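Local coordinates for flavin prenyltransferase UbiX (Aquifex aeolicus, PDB 2EJB), which probably catalyses the metal-independent transfer of a dimethylallyl group from dimethylallyl phosphate to reduced FMN, making the prenylated flavin cofactor used by UbiD decarboxylases, at residues Ser30-Ile35 against Ser71-Gly76; Asn93-Ile98 against Leu135-Lys140. All coordinates share one frame; numbering follows the deposited sequence.

Contact 1. Residues Ser30-Ile35 against Ser71-Gly76; sequences SVDLVI and SPLASG
The flat group here is the carboxylate of Asp-32: methyl CD2 of Leu-73 sits over one of its faces, 4.1 Å from CG, while its two oxygens are held from other strands. Arg-62 forms a salt bridge to OD1 and His-64 also bonds to OD1, both from the adjacent strand 61-65. The hydroxyl of Tyr-82, on strand 82-90 two places away across the sheet, bonds to OD2, so this buried acid has partners on both oxygens and the nearby positive charge probably favours its ionised form. The setting is a Rossmann-like flavoprotein fold, in which strand 30-35 belongs to the parallel sheet and 71-76, with a short 3-10 turn at 72-74, lies in the loop following strand 61-65. Within 71-76, Leu-73 alone touches 30-35. With CG anti to its own carbonyl carbon (chi1 -60°), it reaches across and spans Asp-32 and Val-34, two residues apart on the same face of the strand. CD1 packs 3.9 Å from Val-34 CG2, the two side chains sliding past each other in opposite directions. Ile-107 and Val-110 of helix 106-117 add to the apolar cover. Both methyls of Leu-73 also rest against the methylene of Asp-32, with CD2 3.9 Å from CB.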
loop_
_atom_site.group_PDB
_atom_site.type_symbol
_atom_site.label_atom_id
_atom_site.label_comp_id
_atom_site.label_asym_id
_atom_site.label_seq_id
_atom_site.Cartn_x
_atom_site.Cartn_y
_atom_site.Cartn_z
ATOM N N SER A 30 -3.186 7.085 -27.266
ATOM C CA SER A 30 -2.422 6.141 -28.080
ATOM C C SER A 30 -1.502 5.464 -27.084
ATOM O O SER A 30 -0.556 6.075 -26.589
ATOM C CB SER A 30 -1.591 6.867 -29.139
ATOM O OG SER A 30 -2.390 7.215 -30.256
ATOM N N VAL A 31 -1.777 4.203 -26.782
ATOM C CA VAL A 31 -0.975 3.497 -25.801
ATOM C C VAL A 31 0.108 2.576 -26.332
ATOM O O VAL A 31 -0.135 1.711 -27.174
ATOM C CB VAL A 31 -1.869 2.680 -24.849
ATOM C CG1 VAL A 31 -1.018 2.006 -23.782
ATOM C CG2 VAL A 31 -2.906 3.587 -24.211
ATOM N N ASP A 32 1.317 2.788 -25.825
ATOM C CA ASP A 32 2.460 1.959 -26.165
ATOM C C ASP A 32 2.573 1.038 -24.955
ATOM O O ASP A 32 2.827 1.486 -23.834
ATOM C CB ASP A 32 3.714 2.819 -26.340
ATOM C CG ASP A 32 3.808 3.427 -27.731
ATOM O OD1 ASP A 32 3.911 2.655 -28.705
ATOM O OD2 ASP A 32 3.777 4.667 -27.855
ATOM N N LEU A 33 2.365 -0.249 -25.190
ATOM C CA LEU A 33 2.369 -1.232 -24.123
ATOM C C LEU A 33 3.544 -2.191 -24.080
ATOM O O LEU A 33 3.978 -2.718 -25.104
ATOM C CB LEU A 33 1.077 -2.043 -24.204
ATOM C CG LEU A 33 0.927 -3.215 -23.240
ATOM C CD1 LEU A 33 0.864 -2.704 -21.804
ATOM C CD2 LEU A 33 -0.339 -3.980 -23.595
ATOM N N VAL A 34 4.055 -2.416 -22.877
ATOM C CA VAL A 34 5.151 -3.351 -22.682
ATOM C C VAL A 34 4.662 -4.335 -21.632
ATOM O O VAL A 34 4.280 -3.933 -20.532
ATOM C CB VAL A 34 6.431 -2.675 -22.140
ATOM C CG1 VAL A 34 7.566 -3.684 -22.138
ATOM C CG2 VAL A 34 6.801 -1.466 -22.978
ATOM N N ILE A 35 4.665 -5.619 -21.975
ATOM C CA ILE A 35 4.218 -6.651 -21.047
ATOM C C ILE A 35 5.332 -7.646 -20.775
ATOM O O ILE A 35 5.857 -8.267 -21.701
ATOM C CB ILE A 35 3.016 -7.424 -21.607
ATOM C CG1 ILE A 35 1.947 -6.444 -22.088
ATOM C CG2 ILE A 35 2.440 -8.333 -20.529
ATOM C CD1 ILE A 35 0.770 -7.105 -22.768
ATOM N N SER A 71 13.080 -0.464 -29.575
ATOM C CA SER A 71 11.792 0.184 -29.367
ATOM C C SER A 71 11.932 1.698 -29.289
ATOM O O SER A 71 12.904 2.213 -28.740
ATOM C CB SER A 71 11.165 -0.328 -28.067
ATOM O OG SER A 71 9.988 0.392 -27.750
ATOM N N PRO A 72 10.961 2.433 -29.849
ATOM C CA PRO A 72 11.018 3.896 -29.813
ATOM C C PRO A 72 11.066 4.385 -28.372
ATOM O O PRO A 72 11.734 5.371 -28.061
ATOM C CB PRO A 72 9.720 4.308 -30.496
ATOM C CG PRO A 72 9.463 3.181 -31.445
ATOM C CD PRO A 72 9.781 1.975 -30.600
ATOM N N LEU A 73 10.356 3.680 -27.497
ATOM C CA LEU A 73 10.290 4.038 -26.086
ATOM C C LEU A 73 11.648 4.096 -25.407
ATOM O O LEU A 73 11.791 4.721 -24.357
ATOM C CB LEU A 73 9.403 3.052 -25.326
ATOM C CG LEU A 73 7.939 2.917 -25.751
ATOM C CD1 LEU A 73 7.243 1.957 -24.796
ATOM C CD2 LEU A 73 7.247 4.283 -25.744
ATOM N N ALA A 74 12.642 3.440 -25.997
ATOM C CA ALA A 74 13.977 3.427 -25.411
ATOM C C ALA A 74 14.801 4.625 -25.855
ATOM O O ALA A 74 15.989 4.723 -25.536
ATOM C CB ALA A 74 14.694 2.135 -25.769
ATOM N N SER A 75 14.170 5.536 -26.587
ATOM C CA SER A 75 14.864 6.729 -27.062
ATOM C C SER A 75 14.292 7.975 -26.404
ATOM O O SER A 75 13.087 8.216 -26.468
ATOM C CB SER A 75 14.739 6.852 -28.584
ATOM O OG SER A 75 15.317 5.732 -29.232
ATOM N N GLY A 76 15.161 8.755 -25.765
ATOM C CA GLY A 76 14.721 9.973 -25.107
ATOM C C GLY A 76 14.089 10.915 -26.106
ATOM O O GLY A 76 13.068 11.547 -25.826
#

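Contact 2. Residues Asn93-Ile98 against Leu135-Lys140; sequences NTLSCI and LENMLK
Oxygen OD1 of Asn-137 is the polar atom pressed into this contact, lying 3.5 Å from Ser-96 CA. The carboxamide lays one face over that alpha carbon, and no hydrogen bond joins the two segments; Ser-96 OG is bonded to a residue just beyond one of them. This is helix-on-helix packing in the Rossmann-like flavoprotein fold: helices 92-100 and 132-143 pass with local axes 9.3 Å apart, at 52° between their directions. Beside the polar part lies an apolar one, carried by Leu-95. Its CG is anti to the backbone N (chi1 164°), which swings the branch toward the other helix and sets CG 3.6 Å from Asn-137 CB. CD2 goes on to meet Met-138, whose side chain crosses that of Leu-95 at about a right angle. Cys-90 and Ile-141 pack against the same leucine, which links the helix pair to strand 82-90. Replacing Leu-95 with an alanine would probably open a gap between the helices and leave Asn-137 CB and Met-138 without this apolar neighbour. Asn-93 and Thr-94, near the start of helix 92-100, probably help bind FMN. Met-138 also packs on Leu-135 of the second subunit, so it lies between Leu-95 and the dimer interface. Within the contact, Met-138 meets Leu-95 through its CG, 3.8 Å from CD2.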
loop_
_atom_site.group_PDB
_atom_site.type_symbol
_atom_site.label_atom_id
_atom_site.label_comp_id
_atom_site.label_asym_id
_atom_site.label_seq_id
_atom_site.Cartn_x
_atom_site.Cartn_y
_atom_site.Cartn_z
ATOM N N ASN A 93 11.183 -5.901 -7.846
ATOM C CA ASN A 93 12.397 -6.059 -8.639
ATOM C C ASN A 93 12.548 -4.901 -9.626
ATOM O O ASN A 93 13.618 -4.302 -9.734
ATOM C CB ASN A 93 12.374 -7.406 -9.383
ATOM C CG ASN A 93 13.504 -7.538 -10.394
ATOM O OD1 ASN A 93 13.290 -7.426 -11.598
ATOM N ND2 ASN A 93 14.712 -7.768 -9.906
ATOM N N THR A 94 11.475 -4.586 -10.340
ATOM C CA THR A 94 11.498 -3.490 -11.305
ATOM C C THR A 94 11.730 -2.171 -10.580
ATOM O O THR A 94 12.458 -1.305 -11.066
ATOM C CB THR A 94 10.178 -3.426 -12.098
ATOM O OG1 THR A 94 10.134 -4.526 -13.008
ATOM C CG2 THR A 94 10.065 -2.120 -12.877
ATOM N N LEU A 95 11.109 -2.025 -9.413
ATOM C CA LEU A 95 11.273 -0.818 -8.616
ATOM C C LEU A 95 12.751 -0.621 -8.321
ATOM O O LEU A 95 13.288 0.479 -8.467
ATOM C CB LEU A 95 10.506 -0.937 -7.295
ATOM C CG LEU A 95 10.896 0.077 -6.212
ATOM C CD1 LEU A 95 10.612 1.505 -6.699
ATOM C CD2 LEU A 95 10.135 -0.224 -4.927
ATOM N N SER A 96 13.403 -1.704 -7.914
ATOM C CA SER A 96 14.820 -1.669 -7.580
ATOM C C SER A 96 15.661 -1.373 -8.816
ATOM O O SER A 96 16.506 -0.482 -8.800
ATOM C CB SER A 96 15.244 -3.002 -6.955
ATOM O OG SER A 96 16.616 -2.985 -6.600
ATOM N N CYS A 97 15.421 -2.111 -9.891
ATOM C CA CYS A 97 16.174 -1.891 -11.116
ATOM C C CYS A 97 16.147 -0.431 -11.569
ATOM O O CYS A 97 17.192 0.142 -11.885
ATOM C CB CYS A 97 15.657 -2.813 -12.224
ATOM S SG CYS A 97 16.109 -4.557 -11.937
ATOM N N ILE A 98 14.965 0.176 -11.574
ATOM C CA ILE A 98 14.827 1.566 -11.993
ATOM C C ILE A 98 15.498 2.525 -11.006
ATOM O O ILE A 98 16.201 3.447 -11.419
ATOM C CB ILE A 98 13.328 1.934 -12.176
ATOM C CG1 ILE A 98 12.739 1.117 -13.331
ATOM C CG2 ILE A 98 13.172 3.415 -12.473
ATOM C CD1 ILE A 98 11.236 1.306 -13.528
ATOM N N LEU A 135 11.403 0.739 0.956
ATOM C CA LEU A 135 11.201 2.133 1.338
ATOM C C LEU A 135 12.201 3.079 0.697
ATOM O O LEU A 135 11.837 4.145 0.201
ATOM C CB LEU A 135 11.277 2.307 2.865
ATOM C CG LEU A 135 10.066 2.032 3.771
ATOM C CD1 LEU A 135 8.771 2.127 2.973
ATOM C CD2 LEU A 135 10.201 0.685 4.430
ATOM N N GLU A 136 13.470 2.702 0.716
ATOM C CA GLU A 136 14.482 3.567 0.145
ATOM C C GLU A 136 14.379 3.663 -1.369
ATOM O O GLU A 136 14.654 4.713 -1.942
ATOM C CB GLU A 136 15.876 3.108 0.585
ATOM C CG GLU A 136 16.150 3.437 2.051
ATOM C CD GLU A 136 17.523 3.001 2.512
ATOM O OE1 GLU A 136 17.759 1.777 2.607
ATOM O OE2 GLU A 136 18.364 3.890 2.771
ATOM N N ASN A 137 13.979 2.576 -2.021
ATOM C CA ASN A 137 13.850 2.613 -3.472
ATOM C C ASN A 137 12.722 3.555 -3.848
ATOM O O ASN A 137 12.841 4.329 -4.794
ATOM C CB ASN A 137 13.569 1.215 -4.024
ATOM C CG ASN A 137 14.811 0.344 -4.055
ATOM O OD1 ASN A 137 14.724 -0.877 -4.162
ATOM N ND2 ASN A 137 15.971 0.968 -3.969
ATOM N N MET A 138 11.623 3.484 -3.103
ATOM C CA MET A 138 10.486 4.349 -3.376
ATOM C C MET A 138 10.854 5.798 -3.098
ATOM O O MET A 138 10.411 6.697 -3.800
ATOM C CB MET A 138 9.274 3.937 -2.531
ATOM C CG MET A 138 8.654 2.605 -2.954
ATOM S SD MET A 138 7.106 2.201 -2.098
ATOM C CE MET A 138 7.735 1.546 -0.583
ATOM N N LEU A 139 11.678 6.012 -2.076
ATOM C CA LEU A 139 12.107 7.355 -1.702
ATOM C C LEU A 139 12.985 7.946 -2.792
ATOM O O LEU A 139 12.868 9.125 -3.131
ATOM C CB LEU A 139 12.902 7.317 -0.397
ATOM C CG LEU A 139 12.411 8.164 0.775
ATOM C CD1 LEU A 139 13.482 8.151 1.853
ATOM C CD2 LEU A 139 12.121 9.591 0.333
ATOM N N LYS A 140 13.883 7.126 -3.329
ATOM C CA LYS A 140 14.763 7.589 -4.389
ATOM C C LYS A 140 13.934 7.954 -5.621
ATOM O O LYS A 140 14.156 9.002 -6.224
ATOM C CB LYS A 140 15.806 6.524 -4.741
ATOM C CG LYS A 140 16.715 6.942 -5.885
ATOM C CD LYS A 140 18.188 6.735 -5.588
ATOM C CE LYS A 140 19.056 7.426 -6.649
ATOM N NZ LYS A 140 20.509 7.105 -6.518
#

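In the fold
Contact 1 closes before contact 2 opens along the chain, and both belong to the same flavoprotein fold. Their centres are 21 Å apart and their nearest atoms about 10 Å, so they do not touch. What they share is helix 106-117: Ile-107 and Val-110 pack on contact 1, while His-108 and Leu-115 pack on residues of 93-98. Strand 82-90 also serves both, with Tyr-82 at its start bonded to Asp-32 and Cys-90 at its end against Leu-95. Contact 1 packs the loop after strand 61-65 on a face of the sheet; contact 2 joins two helices near the subunit interface. Strand 30-35 leads into Ser-36, and helix 92-100 carries Asn-93 and Thr-94, all probable FMN-site residues.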